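Local coordinates for putative ABC transporter, ATP-binding protein ComA (Streptococcus mutans, PDB 3K8U) that carries a peptidase domain of the C39 family, a member of the papain-like clan of cysteine peptidases, at residues N105-I110 / V119-K124; F84-I89 / Y98-S103. All coordinates share one frame; numbering follows the deposited sequence.

Contact 1: residues N105-I110 / V119-K124; sequences NNQLII and VTRMSK
Lys124 lays its extended chain beside the turn at Asn105 and Asn106 and bonds it twice. Its NZ donates to Asn105 O at 3.0 Å, lying in the plane of that carbonyl, while its backbone N donates to Asn106 O, also at 3.0 Å but from outside the carbonyl plane. With CG beside its own backbone N (chi1 -73°), the methylenes start next to Asn106 O; farther out, CE meets Leu108 CD2 at 4.0 Å, the two side chains crossing at about a right angle. From here the strands run as an antiparallel ladder: Leu108 and Met122 exchange backbone hydrogen bonds in both directions, and so do Ile110 and Thr120.

Leu108, Ile110, Thr120 and Met122 share one face of this ladder. Ile110 and Thr120 lie side by side, pointing the same way, with Ile110 CD1 at 3.8 Å from Thr120 CG2. The same CD1 also receives Met122 CE at 4.1 Å, brought back by the bend at chi3 (-76°). Phe127 of helix 124-130 touches both Leu108 and Met122 on this face.

Ile109 and Arg121 belong to the other face. Gln107 crosses Arg121 at about a right angle: its NE2 is 3.5 Å from Arg121 CD and lies at the guanidinium edge near its plane, the amide and guanidinium planes being 26° apart. This is a contact without a hydrogen bond. Ile109 CG2 packs on Val119 CG1, and the Ile109 side chain also touches Tyr6 and Tyr101.

Ser123 ends the strand as N-cap of helix 124-130, its OG hydrogen-bonded to Arg126 N. The arrangement is a beta hairpin, strands 107-112 and 120-123, at the margin of the antiparallel sheet of this C39 peptidase domain, leading directly into a helix.

Contact 2: residues F84-I89 / Y98-S103; sequences FIVHVI and YVVYGS
Val88 overlaps the Tyr98 ring, its CG2 standing over the ring centre, 3.6 Å from the centroid and 7° off the normal, as a CH-pi contact. The side chains cross at about a right angle, and Val88 CG1 is 3.7 Å from CD2 of Tyr98. Beyond the ring, Tyr98 OH is hydrogen-bonded to Glu130 OE2, which fixes its polar end next to helix 124-130.

Along the same face, Val86 CG2 touches both Tyr98 CB, at 3.8 Å, and Val100 CG2, at 3.7 Å. Phe84 CG lies between the backbone N and the carbonyl carbon (chi1 59°), and the side chain lies alongside Val100, pointing the same way; Val100 CB rests over one ring face, 4.1 Å from the centroid of the Phe84 ring and offset toward the rim. Phe137 stacks with this ring, and Phe127 of helix 124-130 touches Val86, Val88 and Tyr98.

Ile85 and Val99 form the non-hydrogen-bonded pair, with side chains on the other face. On either side of it, Phe84 with Val100 and Val86 with Tyr98 exchange backbone hydrogen bonds in both directions; the shortest is Val100 N to Phe84 O at 2.8 Å. Farther along, Tyr101 and Gly102 form a classic beta bulge facing Ile109. This is the buried antiparallel hairpin of strands 84-90 and 93-104, in the central sheet of a papain-like peptidase domain.

Overall arrangement
Both contacts are antiparallel hairpins of one sheet, and they meet where strand 93-104 lies beside strand 107-112. The backbone of Ile109 probably bonds Tyr101 N and Gly102 O, joining contact 1 to the bulge of contact 2, while Met122 CE packs on Tyr98 OH. Contact 2 is core: its touching residues are all buried and its side-chain packing is aliphatic and aromatic. Contact 1, centred about 14 Å from the centre of the chain, includes the outermost strand 120-123 and adds lysine, arginine and amide groups at a partly exposed margin. Helix 124-130 lies against side chains of both contacts.

Contact 1: residues N105-I110 / V119-K124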
ATOM      1  N   ASN A 105       3.923 -19.402   4.015  1.00 49.51           N
ATOM      2  CA  ASN A 105       5.241 -19.982   4.266  1.00 48.85           C
ATOM      3  C   ASN A 105       6.211 -18.901   4.748  1.00 46.63           C
ATOM      4  O   ASN A 105       5.937 -18.204   5.729  1.00 47.26           O
ATOM      5  CB  ASN A 105       5.782 -20.679   3.005  1.00 51.44           C
ATOM      6  CG  ASN A 105       4.821 -21.716   2.451  1.00 54.18           C
ATOM      7  OD1 ASN A 105       4.333 -21.587   1.327  1.00 55.89           O
ATOM      8  ND2 ASN A 105       4.540 -22.748   3.241  1.00 55.10           N
ATOM      9  N   ASN A 106       7.345 -18.780   4.068  1.00 43.06           N
ATOM     10  CA  ASN A 106       8.351 -17.780   4.401  1.00 39.95           C
ATOM     11  C   ASN A 106       8.227 -16.630   3.394  1.00 36.33           C
ATOM     12  O   ASN A 106       9.190 -15.903   3.134  1.00 33.76           O
ATOM     13  CB  ASN A 106       9.747 -18.413   4.337  1.00 42.07           C
ATOM     14  CG  ASN A 106      10.843 -17.486   4.833  1.00 45.12           C
ATOM     15  OD1 ASN A 106      10.716 -16.855   5.884  1.00 46.80           O
ATOM     16  ND2 ASN A 106      11.929 -17.401   4.074  1.00 46.58           N
ATOM     17  N   GLN A 107       7.031 -16.476   2.827  1.00 33.36           N
ATOM     18  CA  GLN A 107       6.779 -15.431   1.842  1.00 30.98           C
ATOM     19  C   GLN A 107       5.502 -14.640   2.081  1.00 27.52           C
ATOM     20  O   GLN A 107       4.575 -15.098   2.748  1.00 28.44           O
ATOM     21  CB  GLN A 107       6.739 -16.016   0.427  1.00 34.48           C
ATOM     22  CG  GLN A 107       8.052 -16.622  -0.046  1.00 37.55           C
ATOM     23  CD  GLN A 107       8.113 -16.763  -1.550  1.00 40.58           C
ATOM     24  OE1 GLN A 107       8.965 -16.158  -2.206  1.00 43.44           O
ATOM     25  NE2 GLN A 107       7.202 -17.553  -2.113  1.00 39.97           N
ATOM     26  N   LEU A 108       5.477 -13.433   1.531  1.00 22.92           N
ATOM     27  CA  LEU A 108       4.328 -12.548   1.632  1.00 18.99           C
ATOM     28  C   LEU A 108       3.812 -12.318   0.222  1.00 18.82           C
ATOM     29  O   LEU A 108       4.584 -12.359  -0.733  1.00 19.52           O
ATOM     30  CB  LEU A 108       4.752 -11.197   2.210  1.00 19.78           C
ATOM     31  CG  LEU A 108       5.343 -11.188   3.618  1.00 21.31           C
ATOM     32  CD1 LEU A 108       5.790  -9.787   3.977  1.00 20.67           C
ATOM     33  CD2 LEU A 108       4.304 -11.693   4.601  1.00 22.07           C
ATOM     34  N   ILE A 109       2.507 -12.117   0.090  1.00 17.77           N
ATOM     35  CA  ILE A 109       1.919 -11.829  -1.211  1.00 18.26           C
ATOM     36  C   ILE A 109       1.750 -10.312  -1.210  1.00 17.11           C
ATOM     37  O   ILE A 109       1.020  -9.763  -0.382  1.00 16.10           O
ATOM     38  CB  ILE A 109       0.539 -12.492  -1.385  1.00 20.63           C
ATOM     39  CG1 ILE A 109       0.641 -13.997  -1.131  1.00 22.72           C
ATOM     40  CG2 ILE A 109       0.009 -12.228  -2.798  1.00 20.94           C
ATOM     41  CD1 ILE A 109      -0.696 -14.702  -1.123  1.00 26.08           C
ATOM     42  N   ILE A 110       2.481  -9.633  -2.085  1.00 17.09           N
ATOM     43  CA  ILE A 110       2.407  -8.178  -2.150  1.00 15.92           C
ATOM     44  C   ILE A 110       1.965  -7.641  -3.503  1.00 16.42           C
ATOM     45  O   ILE A 110       2.031  -8.336  -4.518  1.00 15.90           O
ATOM     46  CB  ILE A 110       3.756  -7.520  -1.747  1.00 17.46           C
ATOM     47  CG1 ILE A 110       4.876  -7.934  -2.705  1.00 19.16           C
ATOM     48  CG2 ILE A 110       4.129  -7.907  -0.302  1.00 17.46           C
ATOM     49  CD1 ILE A 110       5.260  -6.863  -3.705  1.00 19.59           C
ATOM     50  N   VAL A 119       1.374  -7.893  -8.734  1.00 15.59           N
ATOM     51  CA  VAL A 119       1.178  -8.847  -7.639  1.00 17.27           C
ATOM     52  C   VAL A 119       2.193  -9.979  -7.717  1.00 18.38           C
ATOM     53  O   VAL A 119       2.292 -10.672  -8.731  1.00 17.50           O
ATOM     54  CB  VAL A 119      -0.257  -9.424  -7.619  1.00 19.15           C
ATOM     55  CG1 VAL A 119      -0.446 -10.326  -6.401  1.00 18.25           C
ATOM     56  CG2 VAL A 119      -1.274  -8.302  -7.597  1.00 18.08           C
ATOM     57  N   THR A 120       2.936 -10.174  -6.631  1.00 18.09           N
ATOM     58  CA  THR A 120       3.963 -11.206  -6.593  1.00 19.46           C
ATOM     59  C   THR A 120       4.246 -11.691  -5.173  1.00 20.67           C
ATOM     60  O   THR A 120       3.772 -11.108  -4.199  1.00 20.28           O
ATOM     61  CB  THR A 120       5.285 -10.667  -7.206  1.00 20.87           C
ATOM     62  OG1 THR A 120       6.270 -11.706  -7.237  1.00 23.35           O
ATOM     63  CG2 THR A 120       5.823  -9.493  -6.385  1.00 21.05           C
ATOM     64  N   ARG A 121       4.957 -12.810  -5.076  1.00 20.14           N
ATOM     65  CA  ARG A 121       5.351 -13.353  -3.786  1.00 22.42           C
ATOM     66  C   ARG A 121       6.735 -12.777  -3.503  1.00 21.19           C
ATOM     67  O   ARG A 121       7.552 -12.639  -4.417  1.00 22.38           O
ATOM     68  CB  ARG A 121       5.427 -14.881  -3.838  1.00 25.94           C
ATOM     69  CG  ARG A 121       4.080 -15.572  -3.855  1.00 32.04           C
ATOM     70  CD  ARG A 121       4.246 -17.082  -3.911  1.00 38.29           C
ATOM     71  NE  ARG A 121       2.985 -17.770  -3.656  1.00 44.11           N
ATOM     72  CZ  ARG A 121       2.648 -18.314  -2.490  1.00 46.43           C
ATOM     73  NH1 ARG A 121       3.480 -18.259  -1.455  1.00 47.53           N
ATOM     74  NH2 ARG A 121       1.469 -18.907  -2.355  1.00 48.45           N
ATOM     75  N   MET A 122       6.980 -12.412  -2.251  1.00 18.16           N
ATOM     76  CA  MET A 122       8.262 -11.846  -1.843  1.00 17.78           C
ATOM     77  C   MET A 122       8.690 -12.512  -0.542  1.00 16.33           C
ATOM     78  O   MET A 122       7.875 -12.692   0.363  1.00 15.47           O
ATOM     79  CB  MET A 122       8.130 -10.329  -1.627  1.00 17.58           C
ATOM     80  CG  MET A 122       9.440  -9.623  -1.281  1.00 20.32           C
ATOM     81  SD  MET A 122       9.284  -7.814  -1.115  1.00 20.97           S
ATOM     82  CE  MET A 122       9.194  -7.325  -2.856  1.00 23.60           C
ATOM     83  N   SER A 123       9.965 -12.879  -0.445  1.00 17.37           N
ATOM     84  CA  SER A 123      10.458 -13.519   0.768  1.00 17.88           C
ATOM     85  C   SER A 123      10.347 -12.530   1.923  1.00 18.28           C
ATOM     86  O   SER A 123      10.443 -11.314   1.723  1.00 15.84           O
ATOM     87  CB  SER A 123      11.916 -13.956   0.607  1.00 19.74           C
ATOM     88  OG  SER A 123      12.786 -12.842   0.559  1.00 18.41           O
ATOM     89  N   LYS A 124      10.104 -13.049   3.121  1.00 18.14           N
ATOM     90  CA  LYS A 124       9.993 -12.192   4.297  1.00 19.83           C
ATOM     91  C   LYS A 124      11.305 -11.451   4.548  1.00 19.29           C
ATOM     92  O   LYS A 124      11.295 -10.315   5.013  1.00 17.76           O
ATOM     93  CB  LYS A 124       9.563 -13.008   5.516  1.00 19.82           C
ATOM     94  CG  LYS A 124       8.098 -13.426   5.449  1.00 21.59           C
ATOM     95  CD  LYS A 124       7.682 -14.318   6.599  1.00 25.09           C
ATOM     96  CE  LYS A 124       6.192 -14.620   6.504  1.00 28.03           C
ATOM     97  NZ  LYS A 124       5.765 -15.718   7.404  1.00 29.59           N
TER

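Contact 2: residues F84-I89 / Y98-S103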
ATOM      1  N   PHE A  84      -3.488  -4.367   3.451  1.00 14.01           N
ATOM      2  CA  PHE A  84      -3.089  -3.091   4.033  1.00 12.49           C
ATOM      3  C   PHE A  84      -1.912  -2.512   3.258  1.00 12.69           C
ATOM      4  O   PHE A  84      -1.353  -3.170   2.377  1.00 14.14           O
ATOM      5  CB  PHE A  84      -2.821  -3.185   5.544  1.00 13.59           C
ATOM      6  CG  PHE A  84      -1.753  -4.160   5.928  1.00 13.28           C
ATOM      7  CD1 PHE A  84      -0.440  -3.736   6.113  1.00 12.98           C
ATOM      8  CD2 PHE A  84      -2.065  -5.499   6.150  1.00 15.54           C
ATOM      9  CE1 PHE A  84       0.545  -4.630   6.514  1.00 15.88           C
ATOM     10  CE2 PHE A  84      -1.088  -6.401   6.552  1.00 14.18           C
ATOM     11  CZ  PHE A  84       0.219  -5.968   6.735  1.00 14.27           C
ATOM     12  N   ILE A  85      -1.561  -1.269   3.562  1.00 10.89           N
ATOM     13  CA  ILE A  85      -0.485  -0.575   2.864  1.00 11.36           C
ATOM     14  C   ILE A  85       0.791  -0.475   3.692  1.00 10.46           C
ATOM     15  O   ILE A  85       0.728  -0.299   4.902  1.00 11.47           O
ATOM     16  CB  ILE A  85      -0.958   0.844   2.481  1.00 11.78           C
ATOM     17  CG1 ILE A  85      -2.165   0.746   1.540  1.00 14.63           C
ATOM     18  CG2 ILE A  85       0.174   1.652   1.846  1.00 11.16           C
ATOM     19  CD1 ILE A  85      -2.934   2.043   1.380  1.00 17.40           C
ATOM     20  N   VAL A  86       1.943  -0.621   3.037  1.00 10.47           N
ATOM     21  CA  VAL A  86       3.234  -0.500   3.715  1.00 10.23           C
ATOM     22  C   VAL A  86       4.174   0.413   2.944  1.00 11.67           C
ATOM     23  O   VAL A  86       4.098   0.509   1.714  1.00 11.26           O
ATOM     24  CB  VAL A  86       3.943  -1.872   3.933  1.00 10.26           C
ATOM     25  CG1 VAL A  86       3.163  -2.716   4.931  1.00  8.60           C
ATOM     26  CG2 VAL A  86       4.116  -2.617   2.609  1.00 12.01           C
ATOM     27  N   HIS A  87       5.055   1.086   3.677  1.00 10.22           N
ATOM     28  CA  HIS A  87       6.037   1.990   3.087  1.00 12.18           C
ATOM     29  C   HIS A  87       7.341   1.214   2.932  1.00 11.42           C
ATOM     30  O   HIS A  87       7.870   0.662   3.906  1.00 10.65           O
ATOM     31  CB  HIS A  87       6.241   3.202   4.009  1.00 12.92           C
ATOM     32  CG  HIS A  87       7.158   4.250   3.453  1.00 16.66           C
ATOM     33  ND1 HIS A  87       7.812   5.162   4.254  1.00 16.86           N
ATOM     34  CD2 HIS A  87       7.531   4.531   2.181  1.00 17.76           C
ATOM     35  CE1 HIS A  87       8.548   5.959   3.500  1.00 17.77           C
ATOM     36  NE2 HIS A  87       8.396   5.597   2.239  1.00 17.95           N
ATOM     37  N   VAL A  88       7.844   1.144   1.703  1.00 12.27           N
ATOM     38  CA  VAL A  88       9.085   0.420   1.430  1.00 13.20           C
ATOM     39  C   VAL A  88      10.078   1.302   0.695  1.00 15.97           C
ATOM     40  O   VAL A  88       9.696   2.078  -0.184  1.00 17.50           O
ATOM     41  CB  VAL A  88       8.838  -0.862   0.596  1.00 13.87           C
ATOM     42  CG1 VAL A  88       8.023  -1.866   1.399  1.00 13.74           C
ATOM     43  CG2 VAL A  88       8.111  -0.518  -0.712  1.00 16.63           C
ATOM     44  N   ILE A  89      11.347   1.211   1.085  1.00 14.86           N
ATOM     45  CA  ILE A  89      12.397   1.997   0.445  1.00 19.66           C
ATOM     46  C   ILE A  89      13.020   1.132  -0.650  1.00 22.46           C
ATOM     47  O   ILE A  89      13.513   0.041  -0.382  1.00 22.32           O
ATOM     48  CB  ILE A  89      13.511   2.405   1.450  1.00 20.08           C
ATOM     49  CG1 ILE A  89      12.902   3.080   2.680  1.00 17.67           C
ATOM     50  CG2 ILE A  89      14.524   3.330   0.772  1.00 20.69           C
ATOM     51  CD1 ILE A  89      12.203   4.404   2.403  1.00 17.82           C
ATOM     52  N   TYR A  98       3.625  -0.655  -1.048  1.00 11.66           N
ATOM     53  CA  TYR A  98       3.099  -1.925  -1.544  1.00 11.16           C
ATOM     54  C   TYR A  98       1.778  -2.154  -0.840  1.00 12.49           C
ATOM     55  O   TYR A  98       1.495  -1.558   0.205  1.00 11.64           O
ATOM     56  CB  TYR A  98       3.945  -3.129  -1.108  1.00 11.98           C
ATOM     57  CG  TYR A  98       5.331  -3.296  -1.675  1.00 11.18           C
ATOM     58  CD1 TYR A  98       5.718  -2.690  -2.867  1.00 11.87           C
ATOM     59  CD2 TYR A  98       6.254  -4.109  -1.015  1.00 11.26           C
ATOM     60  CE1 TYR A  98       6.995  -2.894  -3.391  1.00 11.55           C
ATOM     61  CE2 TYR A  98       7.526  -4.319  -1.524  1.00 11.94           C
ATOM     62  CZ  TYR A  98       7.893  -3.714  -2.709  1.00 14.58           C
ATOM     63  OH  TYR A  98       9.155  -3.937  -3.202  1.00 15.15           O
ATOM     64  N   VAL A  99       0.975  -3.033  -1.422  1.00 13.26           N
ATOM     65  CA  VAL A  99      -0.258  -3.462  -0.795  1.00 13.15           C
ATOM     66  C   VAL A  99       0.154  -4.855  -0.304  1.00 14.18           C
ATOM     67  O   VAL A  99       0.925  -5.541  -0.981  1.00 12.25           O
ATOM     68  CB  VAL A  99      -1.410  -3.627  -1.808  1.00 13.89           C
ATOM     69  CG1 VAL A  99      -2.623  -4.228  -1.113  1.00 14.18           C
ATOM     70  CG2 VAL A  99      -1.774  -2.278  -2.427  1.00 12.06           C
ATOM     71  N   VAL A 100      -0.248  -5.231   0.907  1.00 12.15           N
ATOM     72  CA  VAL A 100       0.079  -6.562   1.404  1.00 12.86           C
ATOM     73  C   VAL A 100      -1.235  -7.336   1.451  1.00 12.90           C
ATOM     74  O   VAL A 100      -2.178  -6.931   2.128  1.00 12.86           O
ATOM     75  CB  VAL A 100       0.759  -6.533   2.799  1.00 13.37           C
ATOM     76  CG1 VAL A 100       1.072  -7.956   3.253  1.00 15.12           C
ATOM     77  CG2 VAL A 100       2.048  -5.734   2.729  1.00 13.58           C
ATOM     78  N   TYR A 101      -1.293  -8.428   0.694  1.00 14.91           N
ATOM     79  CA  TYR A 101      -2.499  -9.249   0.590  1.00 16.39           C
ATOM     80  C   TYR A 101      -2.546 -10.455   1.511  1.00 18.62           C
ATOM     81  O   TYR A 101      -3.627 -10.936   1.850  1.00 19.04           O
ATOM     82  CB  TYR A 101      -2.668  -9.736  -0.846  1.00 18.28           C
ATOM     83  CG  TYR A 101      -2.774  -8.628  -1.858  1.00 19.14           C
ATOM     84  CD1 TYR A 101      -3.945  -7.883  -1.987  1.00 19.18           C
ATOM     85  CD2 TYR A 101      -1.700  -8.325  -2.690  1.00 20.55           C
ATOM     86  CE1 TYR A 101      -4.041  -6.858  -2.924  1.00 19.20           C
ATOM     87  CE2 TYR A 101      -1.783  -7.309  -3.623  1.00 20.80           C
ATOM     88  CZ  TYR A 101      -2.950  -6.580  -3.737  1.00 19.06           C
ATOM     89  OH  TYR A 101      -3.009  -5.561  -4.655  1.00 22.97           O
ATOM     90  N   GLY A 102      -1.380 -10.972   1.876  1.00 18.77           N
ATOM     91  CA  GLY A 102      -1.347 -12.129   2.747  1.00 23.64           C
ATOM     92  C   GLY A 102       0.046 -12.674   2.933  1.00 27.03           C
ATOM     93  O   GLY A 102       1.032 -12.054   2.531  1.00 23.17           O
ATOM     94  N   SER A 103       0.124 -13.837   3.571  1.00 31.78           N
ATOM     95  CA  SER A 103       1.395 -14.495   3.819  1.00 37.68           C
ATOM     96  C   SER A 103       1.230 -16.000   3.682  1.00 41.17           C
ATOM     97  O   SER A 103       0.204 -16.561   4.075  1.00 42.43           O
ATOM     98  CB  SER A 103       1.909 -14.160   5.221  1.00 37.97           C
ATOM     99  OG  SER A 103       1.024 -14.635   6.221  1.00 42.56           O
TER